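Local structure of putative aldehyde dehydrogenase (Burkholderia cenocepacia, 4YWE) at residues R116-Y121 with Q162-S167; H129-P134 with V141-E146; E146-T151 with I227-F232; T151-P156 with R166-A171. The protein probably oxidises aldehydes, passing the electrons to NAD or NADP. All coordinates share one frame; numbering follows the deposited sequence.

Interaction 1. Residues R116-Y121 with Q162-S167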
# COMPACT_ATOMS: atom_id res chain seq x y z
N ARG A 116 1.01 17.67 -17.70
CA ARG A 116 1.51 17.08 -16.47
C ARG A 116 0.60 15.95 -16.01
O ARG A 116 1.07 14.92 -15.52
CB ARG A 116 1.65 18.15 -15.38
CG ARG A 116 2.09 17.61 -14.02
CD ARG A 116 3.35 16.76 -14.12
NE ARG A 116 3.72 16.18 -12.84
CZ ARG A 116 4.46 15.08 -12.69
NH1 ARG A 116 4.91 14.43 -13.75
NH2 ARG A 116 4.74 14.63 -11.47
N TYR A 117 -0.71 16.13 -16.17
CA TYR A 117 -1.67 15.08 -15.86
C TYR A 117 -1.38 13.81 -16.66
O TYR A 117 -1.32 12.72 -16.09
CB TYR A 117 -3.10 15.55 -16.15
CG TYR A 117 -3.73 16.33 -15.02
CD1 TYR A 117 -3.87 15.77 -13.76
CD2 TYR A 117 -4.20 17.62 -15.22
CE1 TYR A 117 -4.44 16.48 -12.72
CE2 TYR A 117 -4.78 18.34 -14.19
CZ TYR A 117 -4.90 17.76 -12.94
OH TYR A 117 -5.48 18.47 -11.91
N PHE A 118 -1.20 13.97 -17.96
CA PHE A 118 -0.95 12.83 -18.84
C PHE A 118 0.41 12.20 -18.55
O PHE A 118 0.55 10.98 -18.60
CB PHE A 118 -1.04 13.26 -20.31
CG PHE A 118 -2.43 13.59 -20.75
CD1 PHE A 118 -3.51 12.87 -20.27
CD2 PHE A 118 -2.67 14.61 -21.65
CE1 PHE A 118 -4.80 13.17 -20.67
CE2 PHE A 118 -3.96 14.91 -22.06
CZ PHE A 118 -5.03 14.19 -21.57
N GLU A 119 1.40 13.03 -18.23
CA GLU A 119 2.73 12.54 -17.89
C GLU A 119 2.70 11.71 -16.60
O GLU A 119 3.29 10.63 -16.53
CB GLU A 119 3.71 13.70 -17.72
CG GLU A 119 5.12 13.28 -17.34
CD GLU A 119 6.02 14.46 -17.03
OE1 GLU A 119 5.57 15.37 -16.30
OE2 GLU A 119 7.17 14.47 -17.51
N PHE A 120 2.01 12.23 -15.60
CA PHE A 120 1.92 11.57 -14.30
C PHE A 120 1.22 10.23 -14.40
O PHE A 120 1.73 9.21 -13.92
CB PHE A 120 1.19 12.47 -13.29
CG PHE A 120 1.05 11.87 -11.92
CD1 PHE A 120 2.09 11.91 -11.01
CD2 PHE A 120 -0.14 11.27 -11.54
CE1 PHE A 120 1.96 11.36 -9.75
CE2 PHE A 120 -0.28 10.72 -10.28
CZ PHE A 120 0.77 10.76 -9.38
N TYR A 121 0.06 10.22 -15.05
CA TYR A 121 -0.75 9.01 -15.14
C TYR A 121 -0.14 7.98 -16.08
O TYR A 121 -0.42 6.79 -15.97
CB TYR A 121 -2.18 9.36 -15.57
CG TYR A 121 -3.00 9.92 -14.43
CD1 TYR A 121 -3.02 9.30 -13.19
CD2 TYR A 121 -3.74 11.09 -14.59
CE1 TYR A 121 -3.76 9.80 -12.14
CE2 TYR A 121 -4.49 11.61 -13.54
CZ TYR A 121 -4.49 10.96 -12.32
OH TYR A 121 -5.23 11.46 -11.28
N GLN A 162 -7.67 21.39 -17.89
CA GLN A 162 -7.19 20.86 -16.61
C GLN A 162 -8.08 19.75 -16.07
O GLN A 162 -7.60 18.71 -15.62
CB GLN A 162 -7.07 21.98 -15.58
CG GLN A 162 -5.90 22.91 -15.79
CD GLN A 162 -5.16 23.21 -14.50
OE1 GLN A 162 -4.92 22.32 -13.69
NE2 GLN A 162 -4.81 24.48 -14.30
N ILE A 163 -9.39 19.98 -16.13
CA ILE A 163 -10.35 19.02 -15.60
C ILE A 163 -10.47 17.82 -16.54
O ILE A 163 -10.66 16.69 -16.09
CB ILE A 163 -11.70 19.70 -15.35
CG1 ILE A 163 -11.52 20.81 -14.31
CG2 ILE A 163 -12.75 18.70 -14.88
CD1 ILE A 163 -12.68 21.75 -14.19
N PHE A 164 -10.35 18.06 -17.84
CA PHE A 164 -10.27 16.98 -18.82
C PHE A 164 -9.08 16.10 -18.50
O PHE A 164 -9.18 14.87 -18.51
CB PHE A 164 -10.16 17.54 -20.24
CG PHE A 164 -10.12 16.48 -21.31
CD1 PHE A 164 -8.92 15.94 -21.74
CD2 PHE A 164 -11.29 16.03 -21.91
CE1 PHE A 164 -8.88 14.98 -22.73
CE2 PHE A 164 -11.26 15.07 -22.90
CZ PHE A 164 -10.05 14.54 -23.31
N GLY A 165 -7.95 16.73 -18.20
CA GLY A 165 -6.72 16.02 -17.90
C GLY A 165 -6.77 15.14 -16.67
O GLY A 165 -6.25 14.02 -16.68
N ARG A 166 -7.40 15.63 -15.61
CA ARG A 166 -7.47 14.87 -14.37
C ARG A 166 -8.50 13.74 -14.48
O ARG A 166 -8.31 12.67 -13.91
CB ARG A 166 -7.80 15.78 -13.18
CG ARG A 166 -9.24 16.24 -13.09
CD ARG A 166 -9.49 17.08 -11.84
NE ARG A 166 -10.90 17.44 -11.72
CZ ARG A 166 -11.35 18.43 -10.95
NH1 ARG A 166 -10.51 19.15 -10.23
NH2 ARG A 166 -12.65 18.69 -10.90
N SER A 167 -9.57 13.99 -15.22
CA SER A 167 -10.67 13.04 -15.31
C SER A 167 -10.41 11.97 -16.36
O SER A 167 -10.39 10.78 -16.06
CB SER A 167 -11.98 13.76 -15.62
OG SER A 167 -13.09 12.89 -15.50
O HOH W 1 -5.82 20.88 -11.93
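Where Tyr-117 faces Gly-165, the helical segments 116-121 and 162-167 lie almost parallel, 10° apart in direction with their axes 8.8 Å from each other. Both belong to helices that meet in a buried part of the aldehyde dehydrogenase fold, and this approach leaves room for an aromatic ring because Gly-165 has no side chain: a CB there would run into Tyr-117 CD2. The Tyr-117 ring therefore lies over the backbone of the partner helix, with Arg-166 N above its centre; Tyr-117 CB is 3.5 Å from Gly-165 O. One face of the ring takes a CH-pi contact from Arg-166 CB, 3.8 Å from the ring centroid. Tyr-117 and Arg-166 point the same way side by side, yet ring and guanidinium are turned 83° apart, so the two flat groups do not stack. Beyond CG the arginine is extended and leaves the contact; its NH2 bonds Thr-233 OG1, and the side chain comes within about 4 Å of that of Glu-256, the predicted active-site residue. The long aliphatic stem lets Arg-166 pack through CB while its charged end lies well away from the Tyr-117 ring. To one side, Phe-118 and Phe-164 meet at their edges, CZ to CE1 at 4.1 Å. One turn beyond Tyr-117, Tyr-121 brings its ring edge near Gly-165 O, while its hydroxyl bonds Gly-469 O. No direct hydrogen bond joins the segments; among the non-bonded approaches, Tyr-117 CE2 comes to 3.2 Å from Gln-162 O.

Interaction 2. Residues H129-P134 with V141-E146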
# COMPACT_ATOMS: atom_id res chain seq x y z
N HIS A 129 -1.60 -1.39 -8.35
CA HIS A 129 -1.51 -2.74 -7.82
C HIS A 129 -2.76 -3.18 -7.06
O HIS A 129 -3.38 -2.38 -6.36
CB HIS A 129 -0.30 -2.87 -6.89
CG HIS A 129 1.01 -2.57 -7.56
ND1 HIS A 129 2.12 -2.17 -6.86
CD2 HIS A 129 1.38 -2.61 -8.86
CE1 HIS A 129 3.13 -1.98 -7.70
NE2 HIS A 129 2.70 -2.24 -8.92
N GLY A 130 -3.11 -4.45 -7.21
CA GLY A 130 -4.10 -5.07 -6.36
C GLY A 130 -3.39 -5.72 -5.19
O GLY A 130 -2.24 -5.39 -4.90
N GLU A 131 -4.05 -6.66 -4.52
CA GLU A 131 -3.45 -7.29 -3.35
C GLU A 131 -3.63 -8.81 -3.34
O GLU A 131 -4.46 -9.36 -4.05
CB GLU A 131 -4.05 -6.72 -2.06
CG GLU A 131 -3.81 -5.23 -1.85
CD GLU A 131 -4.79 -4.36 -2.61
OE1 GLU A 131 -5.95 -4.78 -2.78
OE2 GLU A 131 -4.40 -3.26 -3.05
N THR A 132 -2.81 -9.47 -2.52
CA THR A 132 -3.07 -10.85 -2.13
C THR A 132 -3.34 -10.83 -0.63
O THR A 132 -2.61 -10.20 0.14
CB THR A 132 -1.90 -11.79 -2.47
OG1 THR A 132 -0.78 -11.52 -1.62
CG2 THR A 132 -1.48 -11.64 -3.93
N LEU A 133 -4.40 -11.52 -0.22
CA LEU A 133 -4.87 -11.42 1.16
C LEU A 133 -4.68 -12.72 1.92
O LEU A 133 -4.95 -13.80 1.39
CB LEU A 133 -6.35 -11.02 1.17
CG LEU A 133 -6.72 -9.79 0.34
CD1 LEU A 133 -8.23 -9.57 0.35
CD2 LEU A 133 -5.98 -8.56 0.84
N PRO A 134 -4.21 -12.62 3.17
CA PRO A 134 -4.10 -13.79 4.05
C PRO A 134 -5.46 -14.45 4.25
O PRO A 134 -6.43 -13.76 4.57
CB PRO A 134 -3.56 -13.21 5.36
CG PRO A 134 -2.90 -11.93 4.96
CD PRO A 134 -3.71 -11.40 3.82
N VAL A 141 -5.79 -16.05 -2.16
CA VAL A 141 -6.71 -14.97 -2.46
C VAL A 141 -5.96 -13.80 -3.08
O VAL A 141 -5.00 -13.29 -2.51
CB VAL A 141 -7.47 -14.53 -1.21
CG1 VAL A 141 -8.34 -13.31 -1.50
CG2 VAL A 141 -8.32 -15.67 -0.67
N LEU A 142 -6.39 -13.38 -4.27
CA LEU A 142 -5.81 -12.21 -4.92
C LEU A 142 -6.91 -11.23 -5.32
O LEU A 142 -8.06 -11.62 -5.54
CB LEU A 142 -4.98 -12.61 -6.14
CG LEU A 142 -5.67 -13.27 -7.34
CD1 LEU A 142 -4.87 -13.02 -8.60
CD2 LEU A 142 -5.85 -14.76 -7.12
N THR A 143 -6.54 -9.96 -5.41
CA THR A 143 -7.47 -8.93 -5.84
C THR A 143 -6.91 -8.19 -7.05
O THR A 143 -5.71 -7.96 -7.14
CB THR A 143 -7.77 -7.91 -4.72
OG1 THR A 143 -6.60 -7.12 -4.46
CG2 THR A 143 -8.21 -8.62 -3.45
N VAL A 144 -7.79 -7.83 -7.98
CA VAL A 144 -7.39 -7.11 -9.17
C VAL A 144 -8.26 -5.87 -9.33
O VAL A 144 -9.47 -5.91 -9.12
CB VAL A 144 -7.47 -8.00 -10.42
CG1 VAL A 144 -6.34 -9.01 -10.43
CG2 VAL A 144 -8.82 -8.70 -10.49
N ARG A 145 -7.63 -4.75 -9.68
CA ARG A 145 -8.35 -3.50 -9.86
C ARG A 145 -8.63 -3.28 -11.34
O ARG A 145 -7.76 -2.84 -12.10
CB ARG A 145 -7.57 -2.34 -9.26
CG ARG A 145 -7.33 -2.52 -7.77
CD ARG A 145 -6.63 -1.33 -7.13
NE ARG A 145 -6.34 -1.59 -5.72
CZ ARG A 145 -7.22 -1.43 -4.74
NH1 ARG A 145 -8.45 -1.01 -5.01
NH2 ARG A 145 -6.88 -1.70 -3.49
N GLU A 146 -9.85 -3.59 -11.75
CA GLU A 146 -10.24 -3.54 -13.15
C GLU A 146 -10.98 -2.26 -13.47
O GLU A 146 -11.69 -1.72 -12.62
CB GLU A 146 -11.12 -4.74 -13.50
CG GLU A 146 -10.48 -6.09 -13.22
CD GLU A 146 -11.48 -7.21 -13.28
OE1 GLU A 146 -12.66 -6.96 -12.98
OE2 GLU A 146 -11.08 -8.34 -13.65
O HOH W 2 -4.16 -15.94 -0.14
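Glu-131 and Arg-145 cross with carboxylate and guanidinium planes 64° apart, a twisted salt bridge over a beta hairpin. Arg-145 NH2 meets the syn side of Glu-131 OE2 at 3.0 Å, and NE of the same guanidinium bonds His-129 O at 3.1 Å, both oxygens lying at the edge of the group. Glu-131 reaches across because its chain bends at chi2 (82°), whereas Arg-145 is extended from CG to NE. Thr-143 lies directly across from Glu-131: with OG1 between the backbone N and the carbonyl carbon (chi1 69°), its OG1 accepts a hydrogen bond from Glu-131 N at 2.6 Å, where the Glu-131 N to Thr-143 O bond is weak. The return bond, Thr-143 N to Glu-131 O, is also 2.6 Å. Further on, Leu-133 N bonds Val-141 O, and the apolar branches pack obliquely, Leu-133 CB 4.0 Å from Val-141 CG1. The edge of strand 130-133 pairs antiparallel with the third subunit, where Thr-132 OG1 bonds Thr-143 O of that chain and His-129 ND1 bonds its Glu-131 OE2. This is the oligomerisation hairpin familiar in aldehyde dehydrogenases. Its chemistry implies that charge pairing and a side-chain hydroxyl supplement an irregular backbone ladder just where the sheet passes from one subunit to another.

Interaction 3. Residues E146-T151 with I227-F232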
# COMPACT_ATOMS: atom_id res chain seq x y z
N GLU A 146 -9.85 -3.59 -11.75
CA GLU A 146 -10.24 -3.54 -13.15
C GLU A 146 -10.98 -2.26 -13.47
O GLU A 146 -11.69 -1.72 -12.62
CB GLU A 146 -11.12 -4.74 -13.50
CG GLU A 146 -10.48 -6.09 -13.22
CD GLU A 146 -11.48 -7.21 -13.28
OE1 GLU A 146 -12.66 -6.96 -12.98
OE2 GLU A 146 -11.08 -8.34 -13.65
N PRO A 147 -10.83 -1.77 -14.71
CA PRO A 147 -11.58 -0.58 -15.14
C PRO A 147 -13.08 -0.81 -15.06
O PRO A 147 -13.53 -1.95 -15.14
CB PRO A 147 -11.13 -0.38 -16.59
CG PRO A 147 -10.65 -1.73 -17.02
CD PRO A 147 -10.03 -2.33 -15.81
N HIS A 148 -13.85 0.26 -14.88
CA HIS A 148 -15.31 0.16 -14.88
C HIS A 148 -15.80 -0.32 -16.24
O HIS A 148 -16.75 -1.09 -16.34
CB HIS A 148 -15.95 1.51 -14.54
CG HIS A 148 -15.63 2.00 -13.16
ND1 HIS A 148 -16.10 1.37 -12.02
CD2 HIS A 148 -14.90 3.06 -12.74
CE1 HIS A 148 -15.67 2.03 -10.96
NE2 HIS A 148 -14.94 3.05 -11.36
N GLY A 149 -15.13 0.15 -17.29
CA GLY A 149 -15.53 -0.15 -18.65
C GLY A 149 -15.63 1.13 -19.46
O GLY A 149 -14.63 1.63 -19.98
N VAL A 150 -16.84 1.66 -19.56
CA VAL A 150 -17.06 2.95 -20.21
C VAL A 150 -17.33 4.01 -19.14
O VAL A 150 -18.25 3.87 -18.34
CB VAL A 150 -18.21 2.88 -21.22
CG1 VAL A 150 -18.49 4.27 -21.79
CG2 VAL A 150 -17.88 1.90 -22.33
N THR A 151 -16.51 5.06 -19.14
CA THR A 151 -16.67 6.14 -18.17
C THR A 151 -17.22 7.39 -18.83
O THR A 151 -16.77 7.79 -19.91
CB THR A 151 -15.34 6.48 -17.47
OG1 THR A 151 -14.34 6.77 -18.46
CG2 THR A 151 -14.88 5.32 -16.61
N ILE A 227 -23.13 3.25 -19.74
CA ILE A 227 -21.99 3.83 -19.05
C ILE A 227 -21.88 3.19 -17.67
O ILE A 227 -22.89 2.86 -17.05
CB ILE A 227 -22.12 5.37 -18.97
CG1 ILE A 227 -22.10 5.97 -20.37
CG2 ILE A 227 -21.01 5.98 -18.12
CD1 ILE A 227 -22.27 7.47 -20.40
N ASP A 228 -20.66 2.99 -17.19
CA ASP A 228 -20.43 2.24 -15.96
C ASP A 228 -20.02 3.13 -14.79
O ASP A 228 -20.11 2.72 -13.63
CB ASP A 228 -19.38 1.16 -16.19
CG ASP A 228 -19.71 0.26 -17.36
OD1 ASP A 228 -20.70 -0.50 -17.25
OD2 ASP A 228 -19.00 0.32 -18.38
N HIS A 229 -19.57 4.34 -15.09
CA HIS A 229 -19.13 5.28 -14.06
C HIS A 229 -19.12 6.70 -14.62
O HIS A 229 -18.77 6.92 -15.78
CB HIS A 229 -17.74 4.91 -13.54
CG HIS A 229 -17.13 5.95 -12.66
ND1 HIS A 229 -17.32 5.98 -11.29
CD2 HIS A 229 -16.32 6.99 -12.94
CE1 HIS A 229 -16.66 7.00 -10.78
NE2 HIS A 229 -16.04 7.63 -11.76
N ILE A 230 -19.51 7.66 -13.79
CA ILE A 230 -19.57 9.05 -14.23
C ILE A 230 -18.69 9.94 -13.37
O ILE A 230 -18.74 9.89 -12.14
CB ILE A 230 -21.02 9.57 -14.23
CG1 ILE A 230 -21.89 8.73 -15.17
CG2 ILE A 230 -21.07 11.04 -14.63
CD1 ILE A 230 -23.34 9.18 -15.22
N SER A 231 -17.87 10.76 -14.03
CA SER A 231 -17.07 11.76 -13.34
C SER A 231 -17.66 13.14 -13.59
O SER A 231 -17.56 13.68 -14.69
CB SER A 231 -15.61 11.70 -13.82
OG SER A 231 -14.85 12.74 -13.23
N PHE A 232 -18.28 13.71 -12.56
CA PHE A 232 -18.94 15.00 -12.71
C PHE A 232 -18.19 16.13 -12.01
O PHE A 232 -17.70 15.97 -10.89
CB PHE A 232 -20.38 14.93 -12.17
CG PHE A 232 -21.12 16.24 -12.27
CD1 PHE A 232 -21.84 16.56 -13.41
CD2 PHE A 232 -21.11 17.14 -11.22
CE1 PHE A 232 -22.52 17.76 -13.50
CE2 PHE A 232 -21.79 18.34 -11.30
CZ PHE A 232 -22.50 18.65 -12.44
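Asp-228 and Val-150 grip each other through two hydrogen bonds of 2.8 Å. Val-150 N points at the anti lone pair of Asp-228 OD2 in an almost straight line (176°), and Asp-228 N returns a bond to Val-150 O. A carboxylate suits this spot because OD2 also takes a salt bridge from Arg-59, which probably balances its charge. Just before Val-150, Gly-149 adopts backbone angles that only glycine tolerates comfortably, and a CB there would collide with OD2. From here the strands begin to pair: Thr-151 lies beside His-229 in a parallel bridge of the central sheet in the Rossmann-like part of the fold, with Thr-151 CA 3.3 Å from His-229 O in a CA-H...O contact. Next come the two imidazoles, with planes only 6° apart but slid until the rings barely overlap; CG, anti to the backbone N, sets the His-229 ring alongside that of His-148. What lies over the face of His-148 is chiefly His-229 CB, 3.8 Å from its centroid, a CH-pi contact. His-148 NE2 is bonded to Gly-475 O. On the other flank, towards helix 48-63, Val-150 CG1 approaches Ile-227 CG1 at 4.2 Å, and Ile-227 CG2 rests 3.5 Å from Val-150 O.

Interaction 4. Residues T151-P156 with R166-A171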
# COMPACT_ATOMS: atom_id res chain seq x y z
N THR A 151 -16.51 5.06 -19.14
CA THR A 151 -16.67 6.14 -18.17
C THR A 151 -17.22 7.39 -18.83
O THR A 151 -16.77 7.79 -19.91
CB THR A 151 -15.34 6.48 -17.47
OG1 THR A 151 -14.34 6.77 -18.46
CG2 THR A 151 -14.88 5.32 -16.61
N GLY A 152 -18.20 8.01 -18.19
CA GLY A 152 -18.77 9.26 -18.66
C GLY A 152 -18.13 10.44 -17.96
O GLY A 152 -17.87 10.39 -16.75
N HIS A 153 -17.88 11.51 -18.70
CA HIS A 153 -17.18 12.67 -18.15
C HIS A 153 -17.91 13.97 -18.44
O HIS A 153 -18.08 14.36 -19.60
CB HIS A 153 -15.76 12.73 -18.71
CG HIS A 153 -14.96 11.49 -18.47
ND1 HIS A 153 -14.06 11.37 -17.43
CD2 HIS A 153 -14.92 10.30 -19.13
CE1 HIS A 153 -13.50 10.18 -17.46
NE2 HIS A 153 -14.01 9.51 -18.48
N ILE A 154 -18.36 14.64 -17.39
CA ILE A 154 -18.97 15.96 -17.52
C ILE A 154 -17.94 17.02 -17.16
O ILE A 154 -17.53 17.13 -16.00
CB ILE A 154 -20.23 16.09 -16.65
CG1 ILE A 154 -21.18 14.91 -16.90
CG2 ILE A 154 -20.93 17.41 -16.92
CD1 ILE A 154 -21.69 14.83 -18.32
N VAL A 155 -17.51 17.78 -18.15
CA VAL A 155 -16.45 18.77 -17.96
C VAL A 155 -17.01 20.18 -18.08
O VAL A 155 -17.71 20.50 -19.04
CB VAL A 155 -15.31 18.54 -18.97
CG1 VAL A 155 -14.18 19.53 -18.75
CG2 VAL A 155 -14.80 17.11 -18.86
N PRO A 156 -16.71 21.03 -17.09
CA PRO A 156 -17.21 22.41 -17.08
C PRO A 156 -16.37 23.38 -17.91
O PRO A 156 -15.39 22.97 -18.54
CB PRO A 156 -17.17 22.78 -15.60
CG PRO A 156 -16.05 21.98 -15.06
CD PRO A 156 -16.00 20.69 -15.84
N ARG A 166 -7.40 15.63 -15.61
CA ARG A 166 -7.47 14.87 -14.37
C ARG A 166 -8.50 13.74 -14.48
O ARG A 166 -8.31 12.67 -13.91
CB ARG A 166 -7.80 15.78 -13.18
CG ARG A 166 -9.24 16.24 -13.09
CD ARG A 166 -9.49 17.08 -11.84
NE ARG A 166 -10.90 17.44 -11.72
CZ ARG A 166 -11.35 18.43 -10.95
NH1 ARG A 166 -10.51 19.15 -10.23
NH2 ARG A 166 -12.65 18.69 -10.90
N SER A 167 -9.57 13.99 -15.22
CA SER A 167 -10.67 13.04 -15.31
C SER A 167 -10.41 11.97 -16.36
O SER A 167 -10.39 10.78 -16.06
CB SER A 167 -11.98 13.76 -15.62
OG SER A 167 -13.09 12.89 -15.50
N VAL A 168 -10.21 12.41 -17.60
CA VAL A 168 -9.99 11.49 -18.71
C VAL A 168 -8.61 10.83 -18.60
O VAL A 168 -8.45 9.66 -18.93
CB VAL A 168 -10.15 12.22 -20.06
CG1 VAL A 168 -9.93 11.26 -21.22
CG2 VAL A 168 -11.53 12.85 -20.15
N GLY A 169 -7.63 11.59 -18.13
CA GLY A 169 -6.28 11.07 -17.97
C GLY A 169 -6.20 9.91 -17.00
O GLY A 169 -5.49 8.93 -17.25
N ALA A 170 -6.94 10.00 -15.90
CA ALA A 170 -6.97 8.93 -14.91
C ALA A 170 -7.81 7.76 -15.41
O ALA A 170 -7.46 6.60 -15.19
CB ALA A 170 -7.52 9.45 -13.59
N ALA A 171 -8.92 8.06 -16.07
CA ALA A 171 -9.81 7.04 -16.60
C ALA A 171 -9.11 6.19 -17.66
O ALA A 171 -9.23 4.97 -17.66
CB ALA A 171 -11.07 7.68 -17.18
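His-153 lays its imidazole against helical segment 166-171 and meets three residues there by three different means. Its ND1 shares a hydrogen bond of 2.6 Å with Ser-167 OG, which lies at the ring edge, in the ring plane. Ala-171 CB also comes to the edge, 3.5 Å from CE1, its small methyl fitting beside the ring. Over one face stands Val-168 CG2, 4.1 Å from the centroid and 14° off the ring normal, a CH-pi contact offset toward the rim. The second shell holds this ring in orientation. Thr-151, two residues back on the same side of the strand, bonds His-153 NE2 through OG1 at 2.8 Å, so both imidazole nitrogens, buried here, have partners and rotation of the ring is restrained. Thr-151 OG1 also touches Ala-171 CB at 3.6 Å. The serine is positioned in turn: its OG lies anti to the backbone N (chi1 -171°) and has a further hydrogen bond to Ser-231 OG on the neighbouring strand 229-233. Serine and threonine suit these places because each hydroxyl can both give and accept a bond. Strand 151-155 and the helix run nearly antiparallel, at 164°, and the chain continues into strand 177-182, parallel to the first: a beta-alpha-beta crossover, as in the Rossmann-like domain that probably binds the nucleotide in this family.

In the fold
Interactions 1, 3 and 4 are buried and contiguous, whereas interaction 2 lies about 31 Å from the centre of the chain, on the hairpin that meets other subunits. Strand 139-155 threads three of them, serving interactions 2, 3 and 4 in succession, and helix 160-174 packs on helix 104-124 in interaction 1 and on the strand in interaction 4. The centres of interactions 3 and 4 are 9 Å apart, linked by backbone bonds from Gly-152 to His-229 and Ser-231. Chemistry follows place: aromatic packing on glycine between helices, hydroxyl-imidazole hydrogen bonds between strand and helix, a carboxylate-to-backbone grip where strands begin to pair, and a salt bridge at the interface.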